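Side-chain contacts in 8-amino-8-demethylriboflavin N,N-dimethyltransferase (Streptomyces davawensis, PDB 4D7K), which catalyses two successive SAM-dependent N-methylations of 8-amino-8-demethylriboflavin, the last steps in making the antibiotic roseoflavin: residues G90-R94 with S95-R99; D156-M159 with V160-G163; Q164-A167 with D168-L171. One frame throughout, in Å; residues are numbered along the deposited sequence.

Contact 1 of 3, residues G90-R94 with S95-R99; sequences GDLLR and SGHPR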
ATOM      1  N   GLY A  90     -15.518   5.373  -4.843  1.00 33.90           N
ATOM      2  CA  GLY A  90     -16.234   4.904  -3.667  1.00 33.02           C
ATOM      3  C   GLY A  90     -17.464   4.086  -4.024  1.00 36.33           C
ATOM      4  O   GLY A  90     -17.860   3.173  -3.290  1.00 34.59           O
ATOM      5  N   ASP A  91     -18.065   4.416  -5.162  1.00 31.41           N
ATOM      6  CA  ASP A  91     -19.242   3.708  -5.654  1.00 38.57           C
ATOM      7  C   ASP A  91     -18.940   2.224  -5.881  1.00 42.55           C
ATOM      8  O   ASP A  91     -19.782   1.364  -5.623  1.00 37.44           O
ATOM      9  CB  ASP A  91     -19.745   4.359  -6.948  1.00 27.17           C
ATOM     10  CG  ASP A  91     -21.168   3.950  -7.299  1.00 43.55           C
ATOM     11  OD1 ASP A  91     -22.016   3.869  -6.384  1.00 52.26           O
ATOM     12  OD2 ASP A  91     -21.439   3.707  -8.492  1.00 47.57           O
ATOM     13  N   LEU A  92     -17.730   1.928  -6.347  1.00 40.60           N
ATOM     14  CA  LEU A  92     -17.325   0.550  -6.616  1.00 35.85           C
ATOM     15  C   LEU A  92     -17.046  -0.234  -5.335  1.00 34.75           C
ATOM     16  O   LEU A  92     -16.819  -1.444  -5.377  1.00 28.53           O
ATOM     17  CB  LEU A  92     -16.086   0.524  -7.510  1.00 35.50           C
ATOM     18  CG  LEU A  92     -16.225   1.133  -8.903  1.00 37.08           C
ATOM     19  CD1 LEU A  92     -14.882   1.122  -9.627  1.00 37.37           C
ATOM     20  CD2 LEU A  92     -17.287   0.396  -9.705  1.00 35.17           C
ATOM     21  N   LEU A  93     -17.051   0.456  -4.201  1.00 27.09           N
ATOM     22  CA  LEU A  93     -16.803  -0.196  -2.927  1.00 28.72           C
ATOM     23  C   LEU A  93     -18.120  -0.544  -2.240  1.00 34.13           C
ATOM     24  O   LEU A  93     -18.133  -0.955  -1.080  1.00 40.44           O
ATOM     25  CB  LEU A  93     -15.928   0.682  -2.026  1.00 21.81           C
ATOM     26  CG  LEU A  93     -14.507   0.927  -2.545  1.00 26.99           C
ATOM     27  CD1 LEU A  93     -13.694   1.777  -1.581  1.00 24.29           C
ATOM     28  CD2 LEU A  93     -13.798  -0.386  -2.808  1.00 29.09           C
ATOM     29  N   ARG A  94     -19.226  -0.383  -2.960  1.00 33.83           N
ATOM     30  CA  ARG A  94     -20.515  -0.883  -2.486  1.00 36.16           C
ATOM     31  C   ARG A  94     -20.629  -2.364  -2.805  1.00 41.11           C
ATOM     32  O   ARG A  94     -20.242  -2.800  -3.887  1.00 48.64           O
ATOM     33  CB  ARG A  94     -21.690  -0.134  -3.122  1.00 38.61           C
ATOM     34  CG  ARG A  94     -21.805   1.328  -2.752  1.00 35.57           C
ATOM     35  CD  ARG A  94     -23.077   1.943  -3.332  1.00 44.90           C
ATOM     36  NE  ARG A  94     -23.186   1.771  -4.781  1.00 41.25           N
ATOM     37  CZ  ARG A  94     -24.078   0.984  -5.380  1.00 51.50           C
ATOM     38  NH1 ARG A  94     -24.947   0.285  -4.657  1.00 45.93           N
ATOM     39  NH2 ARG A  94     -24.101   0.894  -6.704  1.00 51.30           N
ATOM     40  N   SER A  95     -21.168  -3.130  -1.865  1.00 51.94           N
ATOM     41  CA  SER A  95     -21.391  -4.553  -2.077  1.00 53.33           C
ATOM     42  C   SER A  95     -22.347  -4.783  -3.246  1.00 50.69           C
ATOM     43  O   SER A  95     -22.172  -5.716  -4.030  1.00 49.78           O
ATOM     44  CB  SER A  95     -21.948  -5.195  -0.806  1.00 58.19           C
ATOM     45  OG  SER A  95     -21.370  -4.613   0.354  1.00 51.68           O
ATOM     46  N   GLY A  96     -23.345  -3.911  -3.367  1.00 52.23           N
ATOM     47  CA  GLY A  96     -24.401  -4.085  -4.349  1.00 52.27           C
ATOM     48  C   GLY A  96     -24.142  -3.516  -5.733  1.00 52.52           C
ATOM     49  O   GLY A  96     -25.041  -3.499  -6.573  1.00 55.97           O
ATOM     50  N   HIS A  97     -22.922  -3.049  -5.978  1.00 50.03           N
ATOM     51  CA  HIS A  97     -22.560  -2.537  -7.298  1.00 42.29           C
ATOM     52  C   HIS A  97     -22.283  -3.702  -8.241  1.00 42.66           C
ATOM     53  O   HIS A  97     -21.593  -4.649  -7.869  1.00 50.36           O
ATOM     54  CB  HIS A  97     -21.340  -1.620  -7.204  1.00 41.87           C
ATOM     55  CG  HIS A  97     -21.086  -0.822  -8.445  1.00 44.91           C
ATOM     56  ND1 HIS A  97     -20.602  -1.378  -9.607  1.00 49.18           N
ATOM     57  CD2 HIS A  97     -21.243   0.502  -8.697  1.00 41.92           C
ATOM     58  CE1 HIS A  97     -20.479  -0.441 -10.527  1.00 46.46           C
ATOM     59  NE2 HIS A  97     -20.857   0.711 -10.002  1.00 47.76           N
ATOM     60  N   PRO A  98     -22.836  -3.650  -9.463  1.00 48.16           N
ATOM     61  CA  PRO A  98     -22.676  -4.746 -10.431  1.00 48.14           C
ATOM     62  C   PRO A  98     -21.215  -5.059 -10.752  1.00 47.61           C
ATOM     63  O   PRO A  98     -20.870  -6.223 -10.941  1.00 55.63           O
ATOM     64  CB  PRO A  98     -23.412  -4.233 -11.677  1.00 46.61           C
ATOM     65  CG  PRO A  98     -23.568  -2.751 -11.468  1.00 47.76           C
ATOM     66  CD  PRO A  98     -23.692  -2.573  -9.989  1.00 46.84           C
ATOM     67  N   ARG A  99     -20.372  -4.035 -10.811  1.00 46.95           N
ATOM     68  CA  ARG A  99     -18.944  -4.231 -11.038  1.00 55.14           C
ATOM     69  C   ARG A  99     -18.153  -3.913  -9.769  1.00 51.83           C
ATOM     70  O   ARG A  99     -17.117  -3.244  -9.825  1.00 44.25           O
ATOM     71  CB  ARG A  99     -18.458  -3.363 -12.203  1.00 57.26           C
ATOM     72  CG  ARG A  99     -19.153  -3.642 -13.531  1.00 70.28           C
ATOM     73  CD  ARG A  99     -18.707  -2.668 -14.622  1.00 79.45           C
ATOM     74  NE  ARG A  99     -19.105  -1.287 -14.342  1.00 83.53           N
ATOM     75  CZ  ARG A  99     -18.282  -0.340 -13.895  1.00 74.56           C
ATOM     76  NH1 ARG A  99     -17.002  -0.615 -13.679  1.00 69.96           N
ATOM     77  NH2 ARG A  99     -18.737   0.886 -13.668  1.00 68.87           N
TER
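R94 O accepts two weak hydrogen bonds. One comes from H97 N, 3.4 Å from R94 O and nearly straight at 166°; the other comes from the hydroxyl of S100. The first closes a type I beta turn from R94 to H97. It directly follows another type I turn, D91 to R94, at the end of helix 88-91, and residues 90-94 belong to the dimerisation domain of this O-methyltransferase family. The two turns share R94, and together they fold the chain back so that H97 meets D91, L92 and R94.

H97 has CG anti to its backbone N (chi1 -167°), which swings the ring in between these three side chains. L92 CD2 lies over one ring face, in a CH-pi contact 3.6 Å from the H97 ring centroid. D91 OD2 sits at the ring edge, 3.2 Å from H97 CD2. The carboxylate and ring planes stand almost perpendicular, 84° apart. R94 crosses H97 at about a right angle, NH2 lying oblique to the ring and 3.5 Å from H97 CD2, while H97 CB lies over a face of the R94 guanidinium.

The arginine chain bends at chi3. Its NE forms a salt bridge of 2.9 Å to D91 OD1, which it meets from above the carboxylate plane. D91 therefore touches H97 with one oxygen and binds R94 with the other. L92 also packs on A13 of the second subunit, so this leucine joins the turn to the dimer interface. Just beyond the turn, H97 ND1 accepts the N-H of R99, with R99 N 2.9 Å away and close to the ring plane.

Contact 2 of 3, residues D156-M159 with V160-G163; sequences DAAM and VEFG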
ATOM      1  N   ASP A 156     -13.930 -14.505  -1.693  1.00 38.96           N
ATOM      2  CA  ASP A 156     -14.641 -15.011  -2.862  1.00 33.26           C
ATOM      3  C   ASP A 156     -14.995 -13.877  -3.828  1.00 39.80           C
ATOM      4  O   ASP A 156     -14.906 -14.036  -5.047  1.00 44.18           O
ATOM      5  CB  ASP A 156     -15.902 -15.758  -2.434  1.00 34.94           C
ATOM      6  CG  ASP A 156     -15.598 -17.019  -1.633  1.00 50.23           C
ATOM      7  OD1 ASP A 156     -14.640 -17.744  -1.981  1.00 49.26           O
ATOM      8  OD2 ASP A 156     -16.324 -17.286  -0.652  1.00 63.30           O
ATOM      9  N   ALA A 157     -15.393 -12.736  -3.276  1.00 39.67           N
ATOM     10  CA  ALA A 157     -15.683 -11.559  -4.084  1.00 37.67           C
ATOM     11  C   ALA A 157     -14.419 -11.085  -4.792  1.00 37.50           C
ATOM     12  O   ALA A 157     -14.455 -10.744  -5.971  1.00 37.73           O
ATOM     13  CB  ALA A 157     -16.258 -10.449  -3.226  1.00 37.51           C
ATOM     14  N   ALA A 158     -13.305 -11.080  -4.065  1.00 28.91           N
ATOM     15  CA  ALA A 158     -12.014 -10.709  -4.631  1.00 30.30           C
ATOM     16  C   ALA A 158     -11.680 -11.552  -5.865  1.00 38.33           C
ATOM     17  O   ALA A 158     -11.262 -11.011  -6.890  1.00 32.47           O
ATOM     18  CB  ALA A 158     -10.924 -10.847  -3.591  1.00 33.89           C
ATOM     19  N   MET A 159     -11.881 -12.867  -5.763  1.00 38.95           N
ATOM     20  CA  MET A 159     -11.604 -13.792  -6.866  1.00 36.65           C
ATOM     21  C   MET A 159     -12.520 -13.557  -8.064  1.00 43.29           C
ATOM     22  O   MET A 159     -12.106 -13.719  -9.213  1.00 39.44           O
ATOM     23  CB  MET A 159     -11.741 -15.247  -6.402  1.00 38.83           C
ATOM     24  CG  MET A 159     -10.700 -15.688  -5.393  1.00 36.32           C
ATOM     25  SD  MET A 159      -9.027 -15.489  -6.032  1.00 56.39           S
ATOM     26  CE  MET A 159      -8.414 -14.175  -4.980  1.00 38.39           C
ATOM     27  N   VAL A 160     -13.771 -13.195  -7.796  1.00 46.66           N
ATOM     28  CA  VAL A 160     -14.704 -12.849  -8.868  1.00 44.86           C
ATOM     29  C   VAL A 160     -14.247 -11.561  -9.546  1.00 42.63           C
ATOM     30  O   VAL A 160     -14.288 -11.446 -10.771  1.00 41.39           O
ATOM     31  CB  VAL A 160     -16.149 -12.683  -8.342  1.00 43.02           C
ATOM     32  CG1 VAL A 160     -17.058 -12.067  -9.413  1.00 33.94           C
ATOM     33  CG2 VAL A 160     -16.699 -14.023  -7.860  1.00 36.92           C
ATOM     34  N   GLU A 161     -13.788 -10.606  -8.737  1.00 36.04           N
ATOM     35  CA  GLU A 161     -13.352  -9.303  -9.233  1.00 32.06           C
ATOM     36  C   GLU A 161     -12.106  -9.406 -10.120  1.00 39.90           C
ATOM     37  O   GLU A 161     -12.042  -8.779 -11.179  1.00 48.19           O
ATOM     38  CB  GLU A 161     -13.095  -8.357  -8.056  1.00 29.85           C
ATOM     39  CG  GLU A 161     -14.367  -8.011  -7.291  1.00 43.47           C
ATOM     40  CD  GLU A 161     -14.110  -7.567  -5.863  1.00 41.95           C
ATOM     41  OE1 GLU A 161     -12.930  -7.423  -5.485  1.00 50.94           O
ATOM     42  OE2 GLU A 161     -15.095  -7.355  -5.118  1.00 39.65           O
ATOM     43  N   PHE A 162     -11.122 -10.191  -9.688  1.00 40.90           N
ATOM     44  CA  PHE A 162      -9.920 -10.419 -10.487  1.00 40.05           C
ATOM     45  C   PHE A 162     -10.264 -11.111 -11.805  1.00 39.59           C
ATOM     46  O   PHE A 162      -9.659 -10.832 -12.837  1.00 36.66           O
ATOM     47  CB  PHE A 162      -8.899 -11.250  -9.707  1.00 35.25           C
ATOM     48  CG  PHE A 162      -8.237 -10.502  -8.581  1.00 33.05           C
ATOM     49  CD1 PHE A 162      -7.761  -9.216  -8.766  1.00 43.17           C
ATOM     50  CD2 PHE A 162      -8.093 -11.088  -7.336  1.00 41.36           C
ATOM     51  CE1 PHE A 162      -7.151  -8.530  -7.729  1.00 38.49           C
ATOM     52  CE2 PHE A 162      -7.486 -10.407  -6.297  1.00 38.41           C
ATOM     53  CZ  PHE A 162      -7.016  -9.128  -6.495  1.00 39.35           C
ATOM     54  N   GLY A 163     -11.239 -12.011 -11.765  1.00 32.14           N
ATOM     55  CA  GLY A 163     -11.703 -12.671 -12.969  1.00 40.72           C
ATOM     56  C   GLY A 163     -12.343 -11.698 -13.943  1.00 48.02           C
ATOM     57  O   GLY A 163     -12.155 -11.802 -15.153  1.00 46.63           O
TER
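E161 and F162 pack closely on the carbonyl groups of the preceding turn, and this is the tight side of the contact. E161 CG lies 3.0 Å from A157 O. Its CG is anti to the carbonyl carbon (chi1 -66°), and the chain then runs out extended. This brings OE1 to 3.5 Å from A158 CA and OE2 to 3.8 Å from A157 CB. F162 N bonds to A158 O one helical turn back, at 2.9 Å, and F162 CD2 comes to 3.2 Å from the same A158 O. F162 also packs on Y18 of the second subunit.

The buried carboxylate of E161 is satisfied outside helix 149-165, in which all these residues lie. OE1 accepts the N-H of M104 and OE2 that of G103, both near the start of helix 102-107. The positive end of that helix would probably stabilise a charged E161. The same carboxylate thus ties the helix of the methyltransferase domain to helix 102-107.

The other side is looser. M159 is exposed and bends at chi2 and chi3, so only its CE methyl reaches the F162 side chain, at the ring edge 3.9 Å from F162 CD2. D156 is exposed, and V160 N bonds to D156 O at 3.1 Å.

Contact 3 of 3, residues Q164-A167 with D168-L171; sequences QYFA and DDFL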
ATOM      1  N   GLN A 164     -13.110 -10.751 -13.413  1.00 48.62           N
ATOM      2  CA  GLN A 164     -13.750  -9.743 -14.245  1.00 39.02           C
ATOM      3  C   GLN A 164     -12.706  -8.761 -14.774  1.00 45.11           C
ATOM      4  O   GLN A 164     -12.784  -8.311 -15.915  1.00 44.24           O
ATOM      5  CB  GLN A 164     -14.841  -9.002 -13.460  1.00 41.90           C
ATOM      6  CG  GLN A 164     -16.021  -9.879 -13.050  1.00 51.38           C
ATOM      7  CD  GLN A 164     -16.996  -9.185 -12.100  1.00 64.07           C
ATOM      8  OE1 GLN A 164     -16.638  -8.241 -11.396  1.00 56.59           O
ATOM      9  NE2 GLN A 164     -18.239  -9.659 -12.082  1.00 68.71           N
ATOM     10  N   TYR A 165     -11.719  -8.447 -13.942  1.00 37.73           N
ATOM     11  CA  TYR A 165     -10.708  -7.462 -14.305  1.00 34.13           C
ATOM     12  C   TYR A 165      -9.780  -7.940 -15.426  1.00 42.46           C
ATOM     13  O   TYR A 165      -9.261  -7.126 -16.188  1.00 50.51           O
ATOM     14  CB  TYR A 165      -9.876  -7.081 -13.077  1.00 36.00           C
ATOM     15  CG  TYR A 165      -8.867  -5.984 -13.346  1.00 42.70           C
ATOM     16  CD1 TYR A 165      -9.248  -4.648 -13.332  1.00 41.21           C
ATOM     17  CD2 TYR A 165      -7.536  -6.283 -13.614  1.00 40.47           C
ATOM     18  CE1 TYR A 165      -8.336  -3.639 -13.581  1.00 41.27           C
ATOM     19  CE2 TYR A 165      -6.613  -5.277 -13.864  1.00 45.74           C
ATOM     20  CZ  TYR A 165      -7.021  -3.957 -13.847  1.00 45.15           C
ATOM     21  OH  TYR A 165      -6.117  -2.948 -14.091  1.00 43.99           O
ATOM     22  N   PHE A 166      -9.571  -9.250 -15.526  1.00 42.98           N
ATOM     23  CA  PHE A 166      -8.637  -9.797 -16.508  1.00 48.07           C
ATOM     24  C   PHE A 166      -9.330 -10.525 -17.656  1.00 49.33           C
ATOM     25  O   PHE A 166      -8.668 -11.154 -18.483  1.00 46.83           O
ATOM     26  CB  PHE A 166      -7.652 -10.759 -15.835  1.00 40.93           C
ATOM     27  CG  PHE A 166      -6.601 -10.078 -15.007  1.00 48.32           C
ATOM     28  CD1 PHE A 166      -5.595  -9.338 -15.610  1.00 50.43           C
ATOM     29  CD2 PHE A 166      -6.603 -10.196 -13.626  1.00 44.48           C
ATOM     30  CE1 PHE A 166      -4.620  -8.715 -14.850  1.00 50.39           C
ATOM     31  CE2 PHE A 166      -5.632  -9.579 -12.860  1.00 47.07           C
ATOM     32  CZ  PHE A 166      -4.638  -8.838 -13.473  1.00 50.62           C
ATOM     33  N   ALA A 167     -10.657 -10.439 -17.708  1.00 48.14           N
ATOM     34  CA  ALA A 167     -11.436 -11.186 -18.696  1.00 48.35           C
ATOM     35  C   ALA A 167     -11.033 -10.862 -20.138  1.00 49.47           C
ATOM     36  O   ALA A 167     -10.747 -11.764 -20.927  1.00 48.04           O
ATOM     37  CB  ALA A 167     -12.926 -10.929 -18.499  1.00 39.99           C
ATOM     38  N   ASP A 168     -11.004  -9.579 -20.478  1.00 49.11           N
ATOM     39  CA  ASP A 168     -10.671  -9.170 -21.840  1.00 56.92           C
ATOM     40  C   ASP A 168      -9.262  -9.604 -22.248  1.00 51.26           C
ATOM     41  O   ASP A 168      -9.025  -9.937 -23.408  1.00 57.62           O
ATOM     42  CB  ASP A 168     -10.817  -7.657 -21.994  1.00 69.93           C
ATOM     43  CG  ASP A 168     -12.257  -7.199 -21.877  1.00 83.99           C
ATOM     44  OD1 ASP A 168     -13.161  -7.997 -22.203  1.00 84.69           O
ATOM     45  OD2 ASP A 168     -12.485  -6.045 -21.459  1.00 92.80           O
ATOM     46  N   ASP A 169      -8.340  -9.610 -21.289  1.00 44.15           N
ATOM     47  CA  ASP A 169      -6.953  -9.978 -21.554  1.00 45.42           C
ATOM     48  C   ASP A 169      -6.829 -11.375 -22.163  1.00 46.62           C
ATOM     49  O   ASP A 169      -5.952 -11.619 -22.989  1.00 55.99           O
ATOM     50  CB  ASP A 169      -6.121  -9.893 -20.270  1.00 52.36           C
ATOM     51  CG  ASP A 169      -5.725  -8.467 -19.922  1.00 65.06           C
ATOM     52  OD1 ASP A 169      -5.733  -7.607 -20.827  1.00 72.71           O
ATOM     53  OD2 ASP A 169      -5.397  -8.203 -18.747  1.00 63.07           O
ATOM     54  N   PHE A 170      -7.706 -12.289 -21.760  1.00 45.51           N
ATOM     55  CA  PHE A 170      -7.716 -13.627 -22.337  1.00 46.94           C
ATOM     56  C   PHE A 170      -8.404 -13.633 -23.693  1.00 54.37           C
ATOM     57  O   PHE A 170      -7.871 -14.166 -24.666  1.00 62.70           O
ATOM     58  CB  PHE A 170      -8.407 -14.625 -21.402  1.00 40.78           C
ATOM     59  CG  PHE A 170      -7.599 -14.974 -20.189  1.00 42.52           C
ATOM     60  CD1 PHE A 170      -6.468 -15.766 -20.299  1.00 45.92           C
ATOM     61  CD2 PHE A 170      -7.966 -14.508 -18.937  1.00 38.04           C
ATOM     62  CE1 PHE A 170      -5.719 -16.084 -19.182  1.00 49.85           C
ATOM     63  CE2 PHE A 170      -7.220 -14.824 -17.818  1.00 37.88           C
ATOM     64  CZ  PHE A 170      -6.100 -15.614 -17.939  1.00 46.39           C
ATOM     65  N   LEU A 171      -9.585 -13.028 -23.751  1.00 52.46           N
ATOM     66  CA  LEU A 171     -10.439 -13.113 -24.933  1.00 58.67           C
ATOM     67  C   LEU A 171      -9.895 -12.352 -26.136  1.00 61.63           C
ATOM     68  O   LEU A 171     -10.387 -12.522 -27.250  1.00 70.70           O
ATOM     69  CB  LEU A 171     -11.846 -12.610 -24.601  1.00 51.52           C
ATOM     70  CG  LEU A 171     -12.601 -13.463 -23.583  1.00 49.72           C
ATOM     71  CD1 LEU A 171     -13.997 -12.904 -23.325  1.00 51.96           C
ATOM     72  CD2 LEU A 171     -12.666 -14.906 -24.060  1.00 48.56           C
TER
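A167, F166 and D169 carry this contact, where helix 149-165 ends and helix 167-171 begins. F166 is the first residue to leave helical backbone angles. A167 O takes two N-H groups: F170 N at 3.2 Å, bent at 136° and from above the carbonyl plane, and L171 N at 3.3 Å, straighter but weak. L171 CG rests 3.7 Å from A167 O.

F166 and D169 meet three residues apart. D169 OD2 lies at the edge of the F166 ring and near its plane, 3.3 Å from F166 CD1. The carboxylate plane is turned 43° from the ring. F166 has CG anti to its carbonyl carbon (chi1 -74°), which sends the ring to the side where D169 lies. One face of that ring is covered by Y165: Y165 CD2 lies 3.7 Å above the plane of the F166 ring, over its centre. F170 CD2 is 3.5 Å from F166 O, and A167 O lies at the edge of the F170 ring.

W337 meets the F166 ring edge-to-face and also packs against F170. It is on strand 337-344, next to the outermost strand 325-333 of the methyltransferase sheet, so this region packs against the sheet. At the F166 edge, the carboxylate oxygen of D169, if ionised, faces ring hydrogens that carry a slight positive charge. This is consistent with a mild electrostatic attraction rather than a formal bond.

In the fold
The three contacts come in series along the chain. Contact 1 is in the turns after helix 88-91, its first segment within the dimerisation-domain range. Contacts 2 and 3 lie within the methyltransferase domain range and share helix 149-165: contact 2 sits inside it, and contact 3 at its end and the start of helix 167-171. The centres of contacts 1 and 2 are 13 Å apart, those of 2 and 3 are 12 Å, and those of 1 and 3 are 19 Å. Contact 1 touches neither of the others. Residues of all three regions pack on the second subunit, and Y18 of that subunit meets both F162 and Y165. The dimer interface therefore runs past both domains.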